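Local coordinates for Exo-arabinanase (Penicillium chrysogenum, PDB 3A72), which hydrolyses alpha-1,5-linked L-arabinan as an exo-acting glycoside hydrolase, probably releasing arabinobiose, the disaccharide captured in its central pocket, at residues A[151-155]-A[207-211]; A[160-164]-A[245-249]; A[25-31]-A[82-87]. All coordinates share one frame; numbering follows the deposited sequence.

Interaction 1: A[151-155]-A[207-211]. With AHR (alpha-L-arabinofuranose), chain B.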
loop_
_atom_site.group_PDB
_atom_site.type_symbol
_atom_site.label_atom_id
_atom_site.label_comp_id
_atom_site.label_asym_id
_atom_site.label_seq_id
_atom_site.Cartn_x
_atom_site.Cartn_y
_atom_site.Cartn_z
ATOM N N GLU A 151 -5.764 5.217 3.265
ATOM C CA GLU A 151 -4.667 4.596 2.484
ATOM C C GLU A 151 -3.255 5.023 2.929
ATOM O O GLU A 151 -2.453 5.490 2.110
ATOM C CB GLU A 151 -4.874 4.827 1.005
ATOM C CG GLU A 151 -6.159 4.191 0.464
ATOM C CD GLU A 151 -6.855 4.971 -0.602
ATOM O OE1 GLU A 151 -6.467 6.069 -1.006
ATOM O OE2 GLU A 151 -7.943 4.450 -1.122
ATOM N N PRO A 152 -2.884 4.798 4.172
ATOM C CA PRO A 152 -1.535 5.142 4.611
ATOM C C PRO A 152 -0.440 4.306 3.924
ATOM O O PRO A 152 -0.615 3.092 3.657
ATOM C CB PRO A 152 -1.521 4.830 6.106
ATOM C CG PRO A 152 -2.584 3.764 6.262
ATOM C CD PRO A 152 -3.676 4.184 5.291
ATOM N N PHE A 153 0.684 4.957 3.705
ATOM C CA PHE A 153 1.918 4.331 3.236
ATOM C C PHE A 153 3.058 4.899 4.085
ATOM O O PHE A 153 3.163 6.128 4.183
ATOM C CB PHE A 153 2.152 4.602 1.731
ATOM C CG PHE A 153 3.346 3.824 1.196
ATOM C CD1 PHE A 153 3.153 2.571 0.653
ATOM C CD2 PHE A 153 4.623 4.329 1.303
ATOM C CE1 PHE A 153 4.234 1.805 0.258
ATOM C CE2 PHE A 153 5.716 3.557 0.911
ATOM C CZ PHE A 153 5.515 2.318 0.408
ATOM N N LEU A 154 3.851 4.050 4.699
ATOM C CA LEU A 154 4.900 4.462 5.634
ATOM C C LEU A 154 6.296 4.313 5.020
ATOM O O LEU A 154 6.574 3.309 4.374
ATOM C CB LEU A 154 4.852 3.631 6.921
ATOM C CG LEU A 154 3.553 3.704 7.732
ATOM C CD1 LEU A 154 3.606 2.792 8.935
ATOM C CD2 LEU A 154 3.235 5.133 8.197
ATOM N N LEU A 155 7.154 5.293 5.288
ATOM C CA LEU A 155 8.530 5.275 4.798
ATOM C C LEU A 155 9.398 6.039 5.786
ATOM O O LEU A 155 9.045 7.195 6.128
ATOM C CB LEU A 155 8.596 5.895 3.429
ATOM C CG LEU A 155 9.995 6.001 2.759
ATOM C CD1 LEU A 155 9.930 5.673 1.269
ATOM C CD2 LEU A 155 10.586 7.334 2.979
ATOM N N MET A 207 -4.077 7.033 -3.557
ATOM C CA MET A 207 -3.439 5.757 -3.346
ATOM C C MET A 207 -1.932 5.816 -3.555
ATOM O O MET A 207 -1.365 5.150 -4.404
ATOM C CB MET A 207 -4.060 4.666 -4.219
ATOM C CG MET A 207 -5.589 4.628 -4.077
ATOM S SD MET A 207 -6.385 3.135 -4.727
ATOM C CE MET A 207 -6.051 1.992 -3.377
ATOM N N PRO A 208 -1.228 6.612 -2.709
ATOM C CA PRO A 208 0.216 6.804 -2.914
ATOM C C PRO A 208 1.024 5.620 -2.453
ATOM O O PRO A 208 0.844 5.117 -1.322
ATOM C CB PRO A 208 0.511 8.042 -2.048
ATOM C CG PRO A 208 -0.514 7.953 -0.915
ATOM C CD PRO A 208 -1.754 7.383 -1.565
ATOM N N VAL A 209 1.987 5.212 -3.294
ATOM C CA VAL A 209 2.919 4.161 -2.939
ATOM C C VAL A 209 4.310 4.637 -3.390
ATOM O O VAL A 209 4.435 5.187 -4.491
ATOM C CB VAL A 209 2.533 2.807 -3.550
ATOM C CG1 VAL A 209 3.618 1.750 -3.345
ATOM C CG2 VAL A 209 1.196 2.325 -3.009
ATOM N N VAL A 210 5.344 4.425 -2.573
ATOM C CA VAL A 210 6.680 4.980 -2.865
ATOM C C VAL A 210 7.687 3.851 -2.845
ATOM O O VAL A 210 7.627 2.959 -1.984
ATOM C CB VAL A 210 7.050 6.063 -1.853
ATOM C CG1 VAL A 210 8.401 6.671 -2.172
ATOM C CG2 VAL A 210 6.003 7.148 -1.814
ATOM N N THR A 211 8.664 3.917 -3.725
ATOM C CA THR A 211 9.851 3.056 -3.640
ATOM C C THR A 211 11.088 3.900 -3.923
ATOM O O THR A 211 11.123 4.709 -4.855
ATOM C CB THR A 211 9.723 1.830 -4.554
ATOM O OG1 THR A 211 10.795 0.902 -4.251
ATOM C CG2 THR A 211 9.805 2.090 -6.020
HETATM O O5 AHR B . -12.494 3.702 -1.393
HETATM C C5 AHR B . -11.546 4.776 -1.090
HETATM C C4 AHR B . -11.090 5.379 -2.389
HETATM O O4 AHR B . -10.276 4.413 -3.067
HETATM C C3 AHR B . -10.204 6.604 -2.193
HETATM O O3 AHR B . -11.021 7.787 -2.136
HETATM C C2 AHR B . -9.310 6.563 -3.456
HETATM O O2 AHR B . -7.997 7.075 -3.234
HETATM C C1 AHR B . -9.310 5.094 -3.876
HETATM O O1 AHR B . -9.799 4.955 -5.241
HETATM O O HOH W 1 -1.287 4.131 -0.081
#
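Two neighbouring blades of a beta-propeller meet here along their innermost strands, with Phe153 of 151-155 laid over the backbone of Val209 and Val210 in 207-211. The strands run nearly in the same direction, 13° apart, but their axes come no closer than 7.0 Å, so side chains and a water fill the gap. With CG anti to the backbone N (chi1 -173°), the Phe153 ring lies flat across the opposing strand. Val209 CA sits 4.2 Å from the ring centroid, a CH-pi contact over the face, and Val210 N stands above that same face, also off its centre. Val209 CG1 also reaches Phe153 CE1 at 3.7 Å, the two side chains crossing at about a right angle. Farther along, Leu155 CD1 packs on Val210 CG1 at 3.9 Å.

Toward the channel the contact turns polar. One water donates to both backbone carbonyls, at 2.8 Å to Glu151 O and 2.7 Å to Pro208 O, bridging the two strands. Beyond it, Met207 CG lies 3.5 Å from Glu151 OE1. The Glu151 carboxylate is turned to the arabinofuranose of chain B, whose O2 is 2.9 Å from OE1. Ser166 OG hydrogen-bonds to both Glu151 OE1 and Met207 N, so one second-shell hydroxyl joins the carboxylate to the neighbouring blade. Glu223 and Gln176 also bind this sugar. Apolar packing between inner strands, giving way to sugar-binding side chains at their N-terminal ends, is characteristic of the central pocket of a six-bladed propeller, consistent with a sialidase-like family.

Interaction 2: A[160-164]-A[245-249]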
loop_
_atom_site.group_PDB
_atom_site.type_symbol
_atom_site.label_atom_id
_atom_site.label_comp_id
_atom_site.label_asym_id
_atom_site.label_seq_id
_atom_site.Cartn_x
_atom_site.Cartn_y
_atom_site.Cartn_z
ATOM N N LYS A 160 13.321 9.898 10.684
ATOM C CA LYS A 160 11.930 10.308 10.689
ATOM C C LYS A 160 11.075 9.246 10.007
ATOM O O LYS A 160 11.565 8.514 9.141
ATOM C CB LYS A 160 11.763 11.621 9.912
ATOM C CG LYS A 160 12.563 12.775 10.505
ATOM C CD LYS A 160 12.526 14.029 9.592
ATOM C CE LYS A 160 13.452 13.903 8.374
ATOM N NZ LYS A 160 13.290 15.171 7.538
ATOM N N LEU A 161 9.818 9.223 10.385
ATOM C CA LEU A 161 8.842 8.417 9.690
ATOM C C LEU A 161 7.840 9.340 8.968
ATOM O O LEU A 161 7.310 10.267 9.606
ATOM C CB LEU A 161 8.086 7.481 10.619
ATOM C CG LEU A 161 7.130 6.496 9.973
ATOM C CD1 LEU A 161 7.893 5.460 9.184
ATOM C CD2 LEU A 161 6.239 5.821 10.988
ATOM N N ILE A 162 7.654 9.062 7.695
ATOM C CA ILE A 162 6.709 9.755 6.867
ATOM C C ILE A 162 5.499 8.849 6.650
ATOM O O ILE A 162 5.651 7.666 6.312
ATOM C CB ILE A 162 7.310 10.146 5.505
ATOM C CG1 ILE A 162 8.618 10.939 5.660
ATOM C CG2 ILE A 162 6.338 10.894 4.648
ATOM C CD1 ILE A 162 9.452 10.956 4.368
ATOM N N CYS A 163 4.295 9.406 6.818
ATOM C CA CYS A 163 3.067 8.719 6.435
ATOM C C CYS A 163 2.410 9.522 5.301
ATOM O O CYS A 163 1.979 10.643 5.506
ATOM C CB CYS A 163 2.094 8.602 7.592
ATOM S SG CYS A 163 0.610 7.658 7.136
ATOM N N TYR A 164 2.427 8.921 4.121
ATOM C CA TYR A 164 1.686 9.439 2.953
ATOM C C TYR A 164 0.284 8.884 3.004
ATOM O O TYR A 164 0.093 7.713 3.343
ATOM C CB TYR A 164 2.349 8.997 1.666
ATOM C CG TYR A 164 3.822 9.333 1.487
ATOM C CD1 TYR A 164 4.243 10.530 0.945
ATOM C CD2 TYR A 164 4.801 8.386 1.866
ATOM C CE1 TYR A 164 5.592 10.801 0.787
ATOM C CE2 TYR A 164 6.134 8.646 1.692
ATOM C CZ TYR A 164 6.544 9.861 1.154
ATOM O OH TYR A 164 7.887 10.065 0.984
ATOM N N PRO A 245 12.070 12.926 -0.229
ATOM C CA PRO A 245 10.798 12.219 -0.108
ATOM C C PRO A 245 9.720 13.061 0.579
ATOM O O PRO A 245 8.556 12.658 0.603
ATOM C CB PRO A 245 11.168 10.974 0.693
ATOM C CG PRO A 245 12.311 11.458 1.561
ATOM C CD PRO A 245 13.118 12.390 0.670
ATOM N N GLU A 246 10.070 14.190 1.140
ATOM C CA GLU A 246 9.108 15.130 1.713
ATOM C C GLU A 246 8.684 16.244 0.711
ATOM O O GLU A 246 7.846 17.067 1.117
ATOM C CB GLU A 246 9.667 15.763 2.985
ATOM C CG GLU A 246 9.782 14.766 4.124
ATOM C CD GLU A 246 10.320 15.349 5.410
ATOM O OE1 GLU A 246 9.847 16.443 5.814
ATOM O OE2 GLU A 246 11.143 14.686 6.051
ATOM N N ASN A 247 9.254 16.250 -0.476
ATOM C CA ASN A 247 8.912 17.270 -1.443
ATOM C C ASN A 247 8.473 16.597 -2.722
ATOM O O ASN A 247 9.300 16.216 -3.598
ATOM C CB ASN A 247 10.101 18.227 -1.686
ATOM C CG ASN A 247 9.724 19.345 -2.649
ATOM O OD1 ASN A 247 8.602 19.416 -3.176
ATOM N ND2 ASN A 247 10.663 20.262 -2.851
ATOM N N ILE A 248 7.173 16.430 -2.819
ATOM C CA ILE A 248 6.513 15.792 -3.974
ATOM C C ILE A 248 5.788 16.837 -4.848
ATOM O O ILE A 248 5.701 16.680 -6.080
ATOM C CB ILE A 248 5.513 14.717 -3.471
ATOM C CG1 ILE A 248 6.215 13.697 -2.547
ATOM C CG2 ILE A 248 4.765 14.049 -4.587
ATOM C CD1 ILE A 248 7.352 12.901 -3.214
ATOM N N ALA A 249 5.289 17.915 -4.229
ATOM C CA ALA A 249 4.446 18.866 -4.932
ATOM C C ALA A 249 5.181 19.579 -6.050
ATOM O O ALA A 249 4.560 20.058 -7.020
ATOM C CB ALA A 249 3.868 19.857 -3.946
#
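Lys160 and Glu246 meet because one chain bends and the other stays straight: Lys160 turns at its third torsion (chi3 -77°), carrying NZ sharply off the line of the chain, while Glu246 is extended beyond CG and pushes its carboxylate out to it. The two chains cross at about a right angle, and NZ donates to Glu246 OE2 at 2.7 Å, a salt bridge made on the syn side of the oxygen but somewhat out of the carboxylate plane. Tyr164 has CG anti to its carbonyl carbon (chi1 -55°), which sends the ring up from the strand toward the loop 245-249. There its hydroxyl donates to Pro245 O at 2.7 Å. The hydroxyl approaches tilted out of the carbonyl plane, with a C=O...donor angle of 123°, and Pro245 CB lies 3.4 Å from the same OH.

Between these polar ends sits Ile162. Its CD1 wedges against Glu246 CG at 3.8 Å and Pro245 CG at 4.0 Å, and its CG2 branch lies over one face of the Tyr164 ring, offset toward the rim. Ile248 CG1 makes a looser contact with Tyr164 CE1 at 4.5 Å.

The strand is the second of its blade, and the loop joins the third and outermost strands of the next, so this is an outlying blade-to-blade junction of the propeller. His180, one strand farther out, hydrogen-bonds Glu246 O. The chemistry implies a loop gripped at two points: a buried carbonyl satisfied by a tyrosine hydroxyl, and an ion pair between two partly exposed side chains, where solvent probably weakens its attraction.

Interaction 3: A[25-31]-A[82-87]. With AHR (alpha-L-arabinofuranose), chain C.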
loop_
_atom_site.group_PDB
_atom_site.type_symbol
_atom_site.label_atom_id
_atom_site.label_comp_id
_atom_site.label_asym_id
_atom_site.label_seq_id
_atom_site.Cartn_x
_atom_site.Cartn_y
_atom_site.Cartn_z
ATOM N N TYR A 25 -7.580 -5.549 0.011
ATOM C CA TYR A 25 -6.525 -4.620 0.366
ATOM C C TYR A 25 -5.338 -5.349 1.005
ATOM O O TYR A 25 -5.068 -5.234 2.208
ATOM C CB TYR A 25 -7.048 -3.487 1.248
ATOM C CG TYR A 25 -6.239 -2.209 1.169
ATOM C CD1 TYR A 25 -6.742 -1.107 0.468
ATOM C CD2 TYR A 25 -4.967 -2.095 1.746
ATOM C CE1 TYR A 25 -6.016 0.087 0.358
ATOM C CE2 TYR A 25 -4.244 -0.892 1.644
ATOM C CZ TYR A 25 -4.772 0.162 0.961
ATOM O OH TYR A 25 -4.102 1.376 0.859
ATOM N N PRO A 26 -4.609 -6.147 0.213
ATOM C CA PRO A 26 -3.491 -6.914 0.762
ATOM C C PRO A 26 -2.331 -6.016 1.075
ATOM O O PRO A 26 -1.965 -5.162 0.250
ATOM C CB PRO A 26 -3.116 -7.842 -0.395
ATOM C CG PRO A 26 -3.444 -7.017 -1.621
ATOM C CD PRO A 26 -4.716 -6.288 -1.255
ATOM N N ARG A 27 -1.660 -6.239 2.184
ATOM C CA ARG A 27 -0.355 -5.619 2.474
ATOM C C ARG A 27 0.507 -6.692 3.131
ATOM O O ARG A 27 0.033 -7.617 3.765
ATOM C CB ARG A 27 -0.477 -4.353 3.319
ATOM C CG ARG A 27 -1.119 -3.182 2.563
ATOM C CD ARG A 27 -0.184 -2.637 1.512
ATOM N NE ARG A 27 -0.685 -1.453 0.812
ATOM C CZ ARG A 27 -1.355 -1.484 -0.356
ATOM N NH1 ARG A 27 -1.687 -2.606 -0.945
ATOM N NH2 ARG A 27 -1.668 -0.321 -0.916
ATOM N N ASN A 28 1.840 -6.499 3.034
ATOM C CA ASN A 28 2.761 -7.469 3.572
ATOM C C ASN A 28 4.052 -6.767 3.999
ATOM O O ASN A 28 4.290 -5.591 3.696
ATOM C CB ASN A 28 2.968 -8.613 2.576
ATOM C CG ASN A 28 3.440 -8.082 1.270
ATOM O OD1 ASN A 28 4.476 -7.432 1.133
ATOM N ND2 ASN A 28 2.743 -8.282 0.206
ATOM N N GLU A 29 4.883 -7.509 4.691
ATOM C CA GLU A 29 6.218 -7.052 5.067
ATOM C C GLU A 29 7.138 -8.263 5.118
ATOM O O GLU A 29 6.687 -9.363 5.403
ATOM C CB GLU A 29 6.213 -6.291 6.397
ATOM C CG GLU A 29 7.509 -5.699 6.899
ATOM C CD GLU A 29 8.132 -4.721 5.935
ATOM O OE1 GLU A 29 8.289 -3.480 6.151
ATOM O OE2 GLU A 29 8.614 -5.249 4.911
ATOM N N GLN A 30 8.418 -8.048 4.878
ATOM C CA GLN A 30 9.446 -9.050 5.111
ATOM C C GLN A 30 10.314 -8.516 6.262
ATOM O O GLN A 30 10.838 -7.417 6.199
ATOM C CB GLN A 30 10.301 -9.326 3.873
ATOM C CG GLN A 30 11.302 -10.411 4.186
ATOM C CD GLN A 30 12.142 -10.802 3.001
ATOM O OE1 GLN A 30 12.596 -9.976 2.194
ATOM N NE2 GLN A 30 12.373 -12.111 2.843
ATOM N N LEU A 31 10.429 -9.317 7.305
ATOM C CA LEU A 31 11.237 -8.960 8.457
ATOM C C LEU A 31 12.705 -9.216 8.126
ATOM O O LEU A 31 13.037 -9.961 7.187
ATOM C CB LEU A 31 10.798 -9.763 9.668
ATOM C CG LEU A 31 9.337 -9.646 10.033
ATOM C CD1 LEU A 31 9.136 -10.313 11.390
ATOM C CD2 LEU A 31 8.841 -8.204 10.069
ATOM N N GLN A 82 -7.626 -0.419 4.966
ATOM C CA GLN A 82 -6.355 0.122 4.490
ATOM C C GLN A 82 -5.196 -0.020 5.487
ATOM O O GLN A 82 -4.523 0.923 5.832
ATOM C CB GLN A 82 -6.552 1.586 4.078
ATOM C CG GLN A 82 -7.562 1.697 2.943
ATOM C CD GLN A 82 -8.552 2.833 3.044
ATOM O OE1 GLN A 82 -8.295 3.852 3.718
ATOM N NE2 GLN A 82 -9.662 2.700 2.348
ATOM N N PRO A 83 -4.911 -1.279 5.884
ATOM C CA PRO A 83 -3.735 -1.516 6.723
ATOM C C PRO A 83 -2.466 -1.260 5.937
ATOM O O PRO A 83 -2.429 -1.178 4.697
ATOM C CB PRO A 83 -3.853 -3.008 7.067
ATOM C CG PRO A 83 -4.533 -3.602 5.857
ATOM C CD PRO A 83 -5.544 -2.526 5.469
ATOM N N PHE A 84 -1.357 -1.182 6.658
ATOM C CA PHE A 84 -0.011 -1.074 6.082
ATOM C C PHE A 84 0.971 -1.542 7.122
ATOM O O PHE A 84 1.004 -1.002 8.235
ATOM C CB PHE A 84 0.338 0.383 5.658
ATOM C CG PHE A 84 1.594 0.398 4.842
ATOM C CD1 PHE A 84 1.552 0.057 3.521
ATOM C CD2 PHE A 84 2.832 0.666 5.389
ATOM C CE1 PHE A 84 2.656 -0.033 2.733
ATOM C CE2 PHE A 84 3.972 0.595 4.619
ATOM C CZ PHE A 84 3.904 0.256 3.293
ATOM N N LEU A 85 1.804 -2.536 6.800
ATOM C CA LEU A 85 2.861 -3.054 7.651
ATOM C C LEU A 85 4.198 -2.428 7.302
ATOM O O LEU A 85 4.522 -2.306 6.113
ATOM C CB LEU A 85 2.959 -4.564 7.552
ATOM C CG LEU A 85 1.845 -5.336 8.228
ATOM C CD1 LEU A 85 1.862 -6.778 7.728
ATOM C CD2 LEU A 85 2.031 -5.311 9.745
ATOM N N TYR A 86 5.006 -2.098 8.324
ATOM C CA TYR A 86 6.319 -1.510 8.039
ATOM C C TYR A 86 7.321 -1.837 9.156
ATOM O O TYR A 86 7.123 -1.427 10.306
ATOM C CB TYR A 86 6.222 0.003 7.935
ATOM C CG TYR A 86 7.457 0.670 7.415
ATOM C CD1 TYR A 86 8.064 0.276 6.223
ATOM C CD2 TYR A 86 8.063 1.720 8.099
ATOM C CE1 TYR A 86 9.201 0.878 5.741
ATOM C CE2 TYR A 86 9.209 2.365 7.610
ATOM C CZ TYR A 86 9.753 1.939 6.448
ATOM O OH TYR A 86 10.890 2.608 5.970
ATOM N N SER A 87 8.349 -2.572 8.814
ATOM C CA SER A 87 9.472 -2.864 9.732
ATOM C C SER A 87 10.421 -1.688 9.664
ATOM O O SER A 87 10.972 -1.384 8.597
ATOM C CB SER A 87 10.133 -4.169 9.324
ATOM O OG SER A 87 11.229 -4.468 10.156
HETATM O O5 AHR C . -10.202 0.109 1.114
HETATM C C5 AHR C . -11.653 -0.021 1.168
HETATM C C4 AHR C . -12.251 0.813 0.055
HETATM O O4 AHR C . -11.953 2.224 0.334
HETATM C C3 AHR C . -13.773 0.797 0.090
HETATM O O3 AHR C . -14.311 -0.335 -0.622
HETATM C C2 AHR C . -14.087 2.094 -0.685
HETATM O O2 AHR C . -15.382 2.641 -0.347
HETATM C C1 AHR C . -12.969 3.046 -0.237
HETATM O O HOH W 2 -2.896 1.587 3.257
HETATM O O HOH W 3 2.711 -3.222 4.066
HETATM O O HOH W 4 6.659 -2.224 4.272
#
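Tyr25 and Gln82 form the innermost contact, next to the sugar. The Tyr25 ring lies over the Gln82 backbone, with Gln82 CA 3.7 Å from the ring centroid and 12° off its normal, a CH-pi contact almost straight above the face. Gln82 CG comes 3.4 Å from Tyr25 CE1 on the way to the amide, whose plane is inclined about halfway between parallel and perpendicular to the ring. There Gln82 NE2 donates a nearly straight hydrogen bond of 2.9 Å to O5 of the arabinofuranose of chain C, a sugar that Glu41 also binds, while its OE1 accepts from Glu151 N; the amide is thus held at both ends.

A step outward, Arg27 passes its CG over Pro83 O and sets CD 3.8 Å from Phe84 CD1. Its guanidinium stands almost perpendicular to the Phe84 ring, with that ring atom at its edge, and Tyr25 CE2 covers one guanidinium face. Pro26 O accepts from Arg27 NH1, and Thr315 OG1 bonds NH2, fixing the rotation of the group.

Both segments lie on the first, innermost strands of successive blades of the six-bladed propeller, running nearly parallel with axes 5.9 Å apart. Waters lie in the gap: one is 2.7 Å from Tyr25 OH and also near Pro83 O, and another is within hydrogen-bonding reach of Asn28 O and Leu85 O, its protons contested by several acceptors. A third donates to Leu85 O and, weakly, to Glu29 OE1.

At the far end Glu29 takes over. A bend at chi2 (58°) brings its OE1 to Ser87 N, a hydrogen bond of 2.8 Å with the N-H pointing at the oxygen at 173°, while Glu29 CB packs on Leu85 CB. The other oxygen, OE2, accepts from Gln30 N through its anti lone pair and pairs with Arg319 in a salt bridge.

Interactions 1 and 2 join the same two blades at different radii: interaction 1 binds the inner strands near the centre of the chain, interaction 2 joins a second strand to an outer loop about 15 Å from that centre. Strands 149-157 and 160-167 are neighbours in one sheet, so the two are coupled through backbone pairing. Interaction 3 belongs to an earlier pair of blades but repeats the inner-strand plan, and meets interaction 1 through the Gln82 amide and the Phe84 and Phe153 rings. All three are largely buried. The inner contacts use ring faces, bridging waters and sugar-directed polar groups; interaction 2, away from the sugars, holds its loop by a tyrosine-to-carbonyl bond and a partly exposed ion pair.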